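Local coordinates for protein alpha-fucosidase GH29 (Fusarium graminearum, PDB 4PSR) that hydrolyses alpha-L-fucosides as a family 29 glycoside hydrolase, probably releasing alpha-1,6-linked fucose from the core of glycoprotein N-glycans, at residues A[306-312]-A[341-345]; A[27-33]-A[117-123]; A[38-42]-A[344-348]. All coordinates share one frame; numbering follows the deposited sequence.

Interaction 1 of 3, residues A[306-312]-A[341-345]. With FUL (beta-L-fucopyranose), chain M.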
loop_
_atom_site.group_PDB
_atom_site.type_symbol
_atom_site.label_atom_id
_atom_site.label_comp_id
_atom_site.label_asym_id
_atom_site.label_seq_id
_atom_site.Cartn_x
_atom_site.Cartn_y
_atom_site.Cartn_z
ATOM N N ILE A 306 -4.835 -3.910 11.042
ATOM C CA ILE A 306 -5.610 -4.927 11.729
ATOM C C ILE A 306 -6.730 -4.224 12.540
ATOM O O ILE A 306 -7.732 -4.811 12.773
ATOM C CB ILE A 306 -4.708 -5.894 12.604
ATOM C CG1 ILE A 306 -3.616 -6.538 11.738
ATOM C CG2 ILE A 306 -5.545 -6.965 13.263
ATOM C CD1 ILE A 306 -2.637 -7.389 12.540
ATOM N N SER A 307 -6.333 -3.152 13.170
ATOM C CA SER A 307 -7.234 -2.451 14.030
ATOM C C SER A 307 -8.448 -1.981 13.258
ATOM O O SER A 307 -8.349 -1.555 12.115
ATOM C CB SER A 307 -6.510 -1.263 14.604
ATOM O OG SER A 307 -7.442 -0.435 15.220
ATOM N N ALA A 308 -9.596 -2.150 13.898
ATOM C CA ALA A 308 -10.873 -1.696 13.400
ATOM C C ALA A 308 -11.200 -0.374 14.069
ATOM O O ALA A 308 -12.278 0.181 13.868
ATOM C CB ALA A 308 -11.921 -2.712 13.714
ATOM N N SER A 309 -10.253 0.128 14.861
ATOM C CA SER A 309 -10.411 1.403 15.517
ATOM C C SER A 309 -9.459 2.409 14.763
ATOM O O SER A 309 -9.694 2.681 13.605
ATOM C CB SER A 309 -10.202 1.189 17.034
ATOM O OG SER A 309 -11.138 0.192 17.563
ATOM N N SER A 310 -8.444 2.948 15.442
ATOM C CA SER A 310 -7.251 3.718 15.012
ATOM C C SER A 310 -5.981 2.984 14.509
ATOM O O SER A 310 -5.963 1.762 14.518
ATOM C CB SER A 310 -6.960 4.619 16.219
ATOM O OG SER A 310 -5.678 4.529 16.761
ATOM N N TRP A 311 -4.963 3.708 14.045
ATOM C CA TRP A 311 -3.674 3.113 13.612
ATOM C C TRP A 311 -2.788 2.765 14.822
ATOM O O TRP A 311 -1.897 1.917 14.730
ATOM C CB TRP A 311 -2.902 4.024 12.625
ATOM C CG TRP A 311 -3.674 4.312 11.382
ATOM C CD1 TRP A 311 -4.638 5.260 11.236
ATOM C CD2 TRP A 311 -3.564 3.653 10.106
ATOM N NE1 TRP A 311 -5.138 5.235 9.972
ATOM C CE2 TRP A 311 -4.498 4.256 9.252
ATOM C CE3 TRP A 311 -2.759 2.618 9.604
ATOM C CZ2 TRP A 311 -4.664 3.860 7.928
ATOM C CZ3 TRP A 311 -2.912 2.233 8.284
ATOM C CH2 TRP A 311 -3.867 2.840 7.465
ATOM N N SER A 312 -3.029 3.411 15.955
ATOM C CA SER A 312 -2.221 3.221 17.162
ATOM C C SER A 312 -3.091 2.598 18.269
ATOM O O SER A 312 -4.296 2.768 18.302
ATOM C CB SER A 312 -1.665 4.578 17.565
ATOM O OG SER A 312 -0.951 4.545 18.785
ATOM N N LEU A 341 0.561 -3.472 5.676
ATOM C CA LEU A 341 -0.305 -3.669 6.830
ATOM C C LEU A 341 0.256 -3.081 8.104
ATOM O O LEU A 341 1.384 -3.373 8.521
ATOM C CB LEU A 341 -0.566 -5.168 7.031
ATOM C CG LEU A 341 -1.438 -5.561 8.215
ATOM C CD1 LEU A 341 -2.862 -5.040 8.087
ATOM C CD2 LEU A 341 -1.412 -7.077 8.391
ATOM N N ASN A 342 -0.560 -2.260 8.758
ATOM C CA ASN A 342 -0.189 -1.643 10.029
ATOM C C ASN A 342 -0.598 -2.472 11.228
ATOM O O ASN A 342 -1.744 -2.973 11.270
ATOM C CB ASN A 342 -0.798 -0.239 10.157
ATOM C CG ASN A 342 -0.570 0.358 11.503
ATOM O OD1 ASN A 342 0.517 0.827 11.787
ATOM N ND2 ASN A 342 -1.586 0.349 12.342
ATOM N N ILE A 343 0.327 -2.616 12.184
ATOM C CA ILE A 343 0.054 -3.224 13.492
ATOM C C ILE A 343 0.268 -2.182 14.578
ATOM O O ILE A 343 0.880 -1.117 14.336
ATOM C CB ILE A 343 0.907 -4.524 13.714
ATOM C CG1 ILE A 343 2.388 -4.190 13.815
ATOM C CG2 ILE A 343 0.615 -5.499 12.569
ATOM C CD1 ILE A 343 3.300 -5.429 14.072
ATOM N N SER A 344 -0.233 -2.492 15.774
ATOM C CA SER A 344 -0.430 -1.475 16.816
ATOM C C SER A 344 0.012 -1.949 18.198
ATOM O O SER A 344 -0.831 -2.348 19.012
ATOM C CB SER A 344 -1.906 -1.088 16.881
ATOM O OG SER A 344 -2.418 -0.710 15.607
ATOM N N PRO A 345 1.322 -1.892 18.469
ATOM C CA PRO A 345 1.792 -2.255 19.814
ATOM C C PRO A 345 1.260 -1.288 20.878
ATOM O O PRO A 345 1.056 -0.094 20.613
ATOM C CB PRO A 345 3.319 -2.149 19.696
ATOM C CG PRO A 345 3.614 -2.173 18.203
ATOM C CD PRO A 345 2.415 -1.517 17.564
HETATM C C1 FUL M . -2.915 9.416 7.562
HETATM C C2 FUL M . -2.448 9.895 8.922
HETATM O O2 FUL M . -3.010 11.168 9.275
HETATM C C3 FUL M . -2.876 8.835 9.903
HETATM O O3 FUL M . -2.539 9.256 11.207
HETATM C C4 FUL M . -2.165 7.560 9.529
HETATM O O4 FUL M . -0.761 7.736 9.693
HETATM C C5 FUL M . -2.506 7.198 8.089
HETATM C C6 FUL M . -1.771 5.968 7.599
HETATM O O5 FUL M . -2.217 8.256 7.179
HETATM O O1 FUL M . -2.618 10.410 6.616
HETATM O O HOH W 1 -3.504 -2.185 13.327
#

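Interaction 2 of 3, residues A[27-33]-A[117-123]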
loop_
_atom_site.group_PDB
_atom_site.type_symbol
_atom_site.label_atom_id
_atom_site.label_comp_id
_atom_site.label_asym_id
_atom_site.label_seq_id
_atom_site.Cartn_x
_atom_site.Cartn_y
_atom_site.Cartn_z
ATOM N N ALA A 27 7.271 -8.155 -4.085
ATOM C CA ALA A 27 7.155 -8.286 -2.637
ATOM C C ALA A 27 5.743 -8.491 -2.118
ATOM O O ALA A 27 5.549 -9.320 -1.230
ATOM C CB ALA A 27 7.790 -7.095 -1.948
ATOM N N LYS A 28 4.807 -7.696 -2.638
ATOM C CA LYS A 28 3.366 -7.764 -2.378
ATOM C C LYS A 28 2.870 -7.334 -1.010
ATOM O O LYS A 28 1.874 -6.606 -0.931
ATOM C CB LYS A 28 2.783 -9.131 -2.672
ATOM C CG LYS A 28 3.087 -9.660 -4.106
ATOM C CD LYS A 28 2.806 -8.639 -5.206
ATOM C CE LYS A 28 2.936 -9.258 -6.567
ATOM N NZ LYS A 28 2.772 -8.247 -7.634
ATOM N N PHE A 29 3.526 -7.791 0.050
ATOM C CA PHE A 29 3.021 -7.670 1.414
ATOM C C PHE A 29 4.132 -7.178 2.319
ATOM O O PHE A 29 5.233 -7.737 2.334
ATOM C CB PHE A 29 2.509 -9.043 1.907
ATOM C CG PHE A 29 2.019 -9.021 3.324
ATOM C CD1 PHE A 29 0.982 -8.179 3.740
ATOM C CD2 PHE A 29 2.601 -9.865 4.265
ATOM C CE1 PHE A 29 0.553 -8.168 5.092
ATOM C CE2 PHE A 29 2.176 -9.855 5.602
ATOM C CZ PHE A 29 1.145 -9.014 6.005
ATOM N N GLY A 30 3.859 -6.079 3.031
ATOM C CA GLY A 30 4.738 -5.554 4.055
ATOM C C GLY A 30 3.994 -5.209 5.330
ATOM O O GLY A 30 2.754 -5.204 5.360
ATOM N N VAL A 31 4.738 -4.947 6.397
ATOM C CA VAL A 31 4.168 -4.587 7.682
ATOM C C VAL A 31 4.901 -3.395 8.290
ATOM O O VAL A 31 6.120 -3.335 8.325
ATOM C CB VAL A 31 4.210 -5.790 8.678
ATOM C CG1 VAL A 31 3.781 -5.362 10.074
ATOM C CG2 VAL A 31 3.332 -6.925 8.174
ATOM N N TYR A 32 4.139 -2.451 8.828
ATOM C CA TYR A 32 4.696 -1.356 9.605
ATOM C C TYR A 32 3.866 -1.117 10.854
ATOM O O TYR A 32 2.872 -1.796 11.074
ATOM C CB TYR A 32 4.928 -0.065 8.787
ATOM C CG TYR A 32 3.756 0.828 8.364
ATOM C CD1 TYR A 32 3.959 2.194 8.246
ATOM C CD2 TYR A 32 2.523 0.321 8.014
ATOM C CE1 TYR A 32 2.968 3.028 7.828
ATOM C CE2 TYR A 32 1.501 1.160 7.587
ATOM C CZ TYR A 32 1.734 2.502 7.483
ATOM O OH TYR A 32 0.696 3.318 7.019
ATOM N N TRP A 33 4.318 -0.200 11.699
ATOM C CA TRP A 33 3.674 -0.005 12.984
ATOM C C TRP A 33 3.672 1.456 13.411
ATOM O O TRP A 33 4.709 2.103 13.468
ATOM C CB TRP A 33 4.307 -0.899 14.085
ATOM C CG TRP A 33 5.791 -1.002 14.055
ATOM C CD1 TRP A 33 6.694 -0.271 14.762
ATOM C CD2 TRP A 33 6.545 -1.967 13.326
ATOM N NE1 TRP A 33 7.983 -0.697 14.493
ATOM C CE2 TRP A 33 7.908 -1.728 13.597
ATOM C CE3 TRP A 33 6.203 -2.967 12.421
ATOM C CZ2 TRP A 33 8.916 -2.479 13.015
ATOM C CZ3 TRP A 33 7.220 -3.713 11.841
ATOM C CH2 TRP A 33 8.550 -3.457 12.134
ATOM N N ALA A 117 5.758 -11.089 5.547
ATOM C CA ALA A 117 6.134 -9.741 5.114
ATOM C C ALA A 117 7.498 -9.804 4.408
ATOM O O ALA A 117 8.421 -10.441 4.917
ATOM C CB ALA A 117 6.239 -8.867 6.319
ATOM N N ARG A 118 7.617 -9.125 3.267
ATOM C CA ARG A 118 8.897 -9.039 2.592
ATOM C C ARG A 118 9.543 -7.671 2.764
ATOM O O ARG A 118 10.712 -7.494 2.421
ATOM C CB ARG A 118 8.752 -9.373 1.121
ATOM C CG ARG A 118 8.593 -10.839 0.842
ATOM C CD ARG A 118 8.922 -11.080 -0.607
ATOM N NE ARG A 118 9.032 -12.487 -0.926
ATOM C CZ ARG A 118 9.152 -12.934 -2.152
ATOM N NH1 ARG A 118 9.186 -12.069 -3.169
ATOM N NH2 ARG A 118 9.239 -14.232 -2.364
ATOM N N PHE A 119 8.790 -6.718 3.312
ATOM C CA PHE A 119 9.338 -5.436 3.775
ATOM C C PHE A 119 8.672 -5.090 5.091
ATOM O O PHE A 119 7.510 -5.450 5.291
ATOM C CB PHE A 119 9.238 -4.281 2.737
ATOM C CG PHE A 119 7.837 -3.989 2.185
ATOM C CD1 PHE A 119 7.182 -2.824 2.528
ATOM C CD2 PHE A 119 7.246 -4.810 1.229
ATOM C CE1 PHE A 119 5.943 -2.524 1.997
ATOM C CE2 PHE A 119 5.994 -4.526 0.700
ATOM C CZ PHE A 119 5.352 -3.366 1.081
ATOM N N ALA A 120 9.398 -4.405 5.967
ATOM C CA ALA A 120 8.902 -4.100 7.282
ATOM C C ALA A 120 9.645 -2.933 7.886
ATOM O O ALA A 120 10.790 -2.656 7.506
ATOM C CB ALA A 120 9.023 -5.330 8.207
ATOM N N GLY A 121 9.003 -2.262 8.833
ATOM C CA GLY A 121 9.701 -1.252 9.597
ATOM C C GLY A 121 8.770 -0.332 10.342
ATOM O O GLY A 121 7.549 -0.456 10.252
ATOM N N PRO A 122 9.348 0.625 11.074
ATOM C CA PRO A 122 8.580 1.534 11.927
ATOM C C PRO A 122 8.069 2.780 11.206
ATOM O O PRO A 122 8.638 3.234 10.217
ATOM C CB PRO A 122 9.615 2.026 12.935
ATOM C CG PRO A 122 10.927 1.998 12.126
ATOM C CD PRO A 122 10.810 0.764 11.269
ATOM N N VAL A 123 7.022 3.358 11.772
ATOM C CA VAL A 123 6.825 4.793 11.678
ATOM C C VAL A 123 7.986 5.418 12.443
ATOM O O VAL A 123 8.138 5.205 13.652
ATOM C CB VAL A 123 5.463 5.230 12.279
ATOM C CG1 VAL A 123 5.392 6.740 12.418
ATOM C CG2 VAL A 123 4.333 4.716 11.412
#

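Interaction 3 of 3, residues A[38-42]-A[344-348]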
loop_
_atom_site.group_PDB
_atom_site.type_symbol
_atom_site.label_atom_id
_atom_site.label_comp_id
_atom_site.label_asym_id
_atom_site.label_seq_id
_atom_site.Cartn_x
_atom_site.Cartn_y
_atom_site.Cartn_z
ATOM N N PHE A 38 2.815 9.207 20.650
ATOM C CA PHE A 38 1.383 9.410 20.403
ATOM C C PHE A 38 0.557 8.246 20.923
ATOM O O PHE A 38 -0.658 8.376 21.095
ATOM C CB PHE A 38 1.095 9.632 18.910
ATOM C CG PHE A 38 1.731 8.603 18.000
ATOM C CD1 PHE A 38 1.171 7.325 17.852
ATOM C CD2 PHE A 38 2.902 8.896 17.331
ATOM C CE1 PHE A 38 1.792 6.369 17.051
ATOM C CE2 PHE A 38 3.521 7.934 16.508
ATOM C CZ PHE A 38 2.960 6.676 16.398
ATOM N N THR A 39 1.200 7.109 21.214
ATOM C CA THR A 39 0.512 5.954 21.759
ATOM C C THR A 39 0.330 6.054 23.293
ATOM O O THR A 39 -0.457 5.308 23.874
ATOM C CB THR A 39 1.291 4.643 21.426
ATOM O OG1 THR A 39 1.666 4.640 20.036
ATOM C CG2 THR A 39 0.472 3.407 21.744
ATOM N N THR A 40 1.108 6.922 23.936
ATOM C CA THR A 40 1.172 6.939 25.399
ATOM C C THR A 40 -0.214 7.032 26.068
ATOM O O THR A 40 -0.508 6.271 26.998
ATOM C CB THR A 40 2.068 8.065 25.915
ATOM O OG1 THR A 40 3.304 8.100 25.179
ATOM C CG2 THR A 40 2.387 7.855 27.387
ATOM N N ALA A 41 -1.075 7.916 25.562
ATOM C CA ALA A 41 -2.411 8.076 26.157
ATOM C C ALA A 41 -3.328 6.872 25.927
ATOM O O ALA A 41 -4.291 6.648 26.661
ATOM C CB ALA A 41 -3.051 9.313 25.627
ATOM N N GLN A 42 -3.018 6.068 24.911
ATOM C CA GLN A 42 -3.840 4.916 24.543
ATOM C C GLN A 42 -5.318 5.296 24.473
ATOM O O GLN A 42 -6.187 4.558 24.927
ATOM C CB GLN A 42 -3.616 3.716 25.497
ATOM C CG GLN A 42 -2.123 3.258 25.482
ATOM C CD GLN A 42 -1.815 2.012 26.275
ATOM O OE1 GLN A 42 -0.948 1.232 25.880
ATOM N NE2 GLN A 42 -2.523 1.798 27.365
ATOM N N SER A 344 -0.233 -2.492 15.774
ATOM C CA SER A 344 -0.430 -1.475 16.816
ATOM C C SER A 344 0.012 -1.949 18.198
ATOM O O SER A 344 -0.831 -2.348 19.012
ATOM C CB SER A 344 -1.906 -1.088 16.881
ATOM O OG SER A 344 -2.418 -0.710 15.607
ATOM N N PRO A 345 1.322 -1.892 18.469
ATOM C CA PRO A 345 1.792 -2.255 19.814
ATOM C C PRO A 345 1.260 -1.288 20.878
ATOM O O PRO A 345 1.056 -0.094 20.613
ATOM C CB PRO A 345 3.319 -2.149 19.696
ATOM C CG PRO A 345 3.614 -2.173 18.203
ATOM C CD PRO A 345 2.415 -1.517 17.564
ATOM N N MET A 346 1.077 -1.789 22.088
ATOM C CA MET A 346 0.732 -0.952 23.228
ATOM C C MET A 346 1.862 -0.009 23.582
ATOM O O MET A 346 2.994 -0.168 23.118
ATOM C CB MET A 346 0.391 -1.826 24.435
ATOM C CG MET A 346 -0.690 -2.814 24.124
ATOM S SD MET A 346 -1.443 -3.598 25.601
ATOM C CE MET A 346 -0.035 -4.286 26.410
ATOM N N ALA A 347 1.558 1.028 24.361
ATOM C CA ALA A 347 2.562 2.014 24.707
ATOM C C ALA A 347 3.823 1.409 25.330
ATOM O O ALA A 347 4.926 1.904 25.122
ATOM C CB ALA A 347 1.978 3.099 25.634
ATOM N N ASN A 348 3.631 0.328 26.075
ATOM C CA ASN A 348 4.749 -0.368 26.734
ATOM C C ASN A 348 5.569 -1.258 25.798
ATOM O O ASN A 348 6.562 -1.836 26.219
ATOM C CB ASN A 348 4.257 -1.168 27.950
ATOM C CG ASN A 348 3.381 -2.348 27.582
ATOM O OD1 ASN A 348 3.110 -2.613 26.406
ATOM N ND2 ASN A 348 2.960 -3.106 28.597
HETATM O O HOH W 2 0.989 0.018 27.569
#

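Interaction 1 of 3, residues A[306-312]-A[341-345]
Trp311 presents its indole to Asn342 at an edge, not a face: CE3 of Trp311 is 3.5 Å from CB of Asn342, and the ring and amide planes stand 61° apart. One indole face carries the sugar. C6 of beta-L-fucopyranose sits over it, offset toward the rim, with CZ2 of Trp311 3.6 Å from C6, while C4 and C5 of the sugar pass above the pyrrole part. With CG opposite the backbone N (chi1 173°), the Asn342 amide is carried toward Trp311, and its rotation brings ND2 to the main chain of the tryptophan. ND2 of Asn342 donates to O of Trp311 at 2.9 Å, close to the amide plane and on a lone pair of the carbonyl. The hydroxyl OG of Ser344 reaches the same Trp311 O at 2.8 Å, but from 60° above the carbonyl plane. Two donors from the 341-345 segment thus grip one backbone oxygen, which should restrain the main chain of Trp311. OD1 of Asn342 is taken by ND1 of His34, whose NE2 holds the fucose, so the asparagine bonds to two residues that contact the sugar, consistent with a second-shell role.

The setting is the C-terminal mouth of the (beta/alpha)8 barrel, where strand 337-343 ends and the loop after strand 300-305 turns over it. At the loop's start N of Ile306 donates to O of Asn342 at 3.2 Å. Beside this bond a water donates both to O of Asn342 and to OG of Ser344. On the outer side of the barrel wall, Ile306 lies alongside Ile343, pointing the same way, with CD1 of Ile306 3.8 Å from CG2 of Ile343.

Interaction 2 of 3, residues A[27-33]-A[117-123]
The Phe119 ring lies flat over Gly30, whose CA stands 3.6 Å from the ring centroid and 6° off the ring normal, an almost ideal CH-pi contact. A second flat group, the indole of Trp33, covers the backbone of Gly121 and Pro122 with one face: O of Gly121 sits above the ring centre, N of Pro122 nearer the rim, and CA of Pro122 makes a CH-pi contact with the five-membered ring, 3.8 Å from its centroid. Each aromatic therefore folds back over the partner strand's main chain, and in both cases a glycine receives it. The absence of a side chain at Gly30 lets the Phe119 ring lie directly on CA.

These are the first two neighbouring strands of the (beta/alpha)8 barrel, 29-33 and 119-123, running parallel; their segment axes approach to 4.7 Å and lie 8° apart. Four backbone bonds join them: N of Arg118 to O of Phe29, N of Val31 to O of Phe119, N of Gly121 to O of Val31, and N of Val123 to O of Trp33.

The two faces of the sheet differ. Phe119 and Tyr32 point into the barrel, where Tyr32 touches the bound fucose and CD1 of Tyr32 meets CG2 of Val123. Val31, Trp33, Ala120 and Pro122 point out toward the helical layer, where Val112 of helix 105-114 covers Val31 and Ala120, and Ile109 of the same helix packs on Trp33. CG of Trp33 is placed between the backbone N and the carbonyl carbon (chi1 41°), which folds the indole across the neighbouring strand. On its pyrrole side NE1 of Trp33 comes 3.5 Å from CB of Pro122.

Interaction 3 of 3, residues A[38-42]-A[344-348]
Thr39 opens a type I turn that ends at Gln42, closed by a bond of 2.9 Å from N of Gln42 to O of Thr39, and Ala347 packs against this turn. Neither segment forms a regular helix or strand across the contact: residues 38-41 have helical backbone angles without the regular bonds, and 344-348 runs extended through Pro345 and Met346 before bending at Ala347. The backbones come nearest at Thr40 and Ala347, whose CA atoms are 5.2 Å apart. Both are loops at the C-terminal end of the barrel, one following strand 29-33, the other following strand 337-343, so the contact joins the first and eighth beta-alpha loops of a (beta/alpha)8 fold beyond the strands themselves.

Gln42 does the polar work. Its chain is extended beyond CG (chi2 -174°), which carries the amide across to the main chain opposite, where OE1 of Gln42 accepts from N of Ala347 at 2.9 Å with an N-H...O angle of 164°. The donor is tilted 16° from the amide carbonyl plane. A water donates to the same OE1 of Gln42 and accepts from N of Asn348, so consecutive backbone N-H groups are served by one side-chain oxygen, directly and through water. CB of Ala347 is directed toward the turn, 3.9 Å from CA of Thr40. The methyl CG2 of Thr39, anti to the backbone N, lies 3.7 Å from N of Ala347 and equally near O of Pro345, while OG1 of Thr39 turns to OG of Ser312.

With one water bridge and a few methyl contacts beside it over 191 Å² of buried surface, the direct polar link between the two loops is the Gln42 oxygen, a neutral acceptor, which implies a modest contact that does not rest on charge.

In the fold
Strand 29-33 lies between the partners of the other contacts: interaction 2 pairs it with 119-123, and strand 337-343 of interaction 1 borders it on the other side, closing the barrel through bonds from N of Leu341 to O of Gly30 and N of Ile343 to O of Tyr32. Interactions 1 and 2 are buried, whereas interaction 3 is partly buried and farther from the chain centre. Interactions 1 and 3 share Ser344 and Pro345. The chemistry changes accordingly: regular backbone bonds with aromatic cover in the wall, side-chain and water bonds to loop main chain behind the sugar-binding tryptophan, and one glutamine bond with a water bridge in the outer loops.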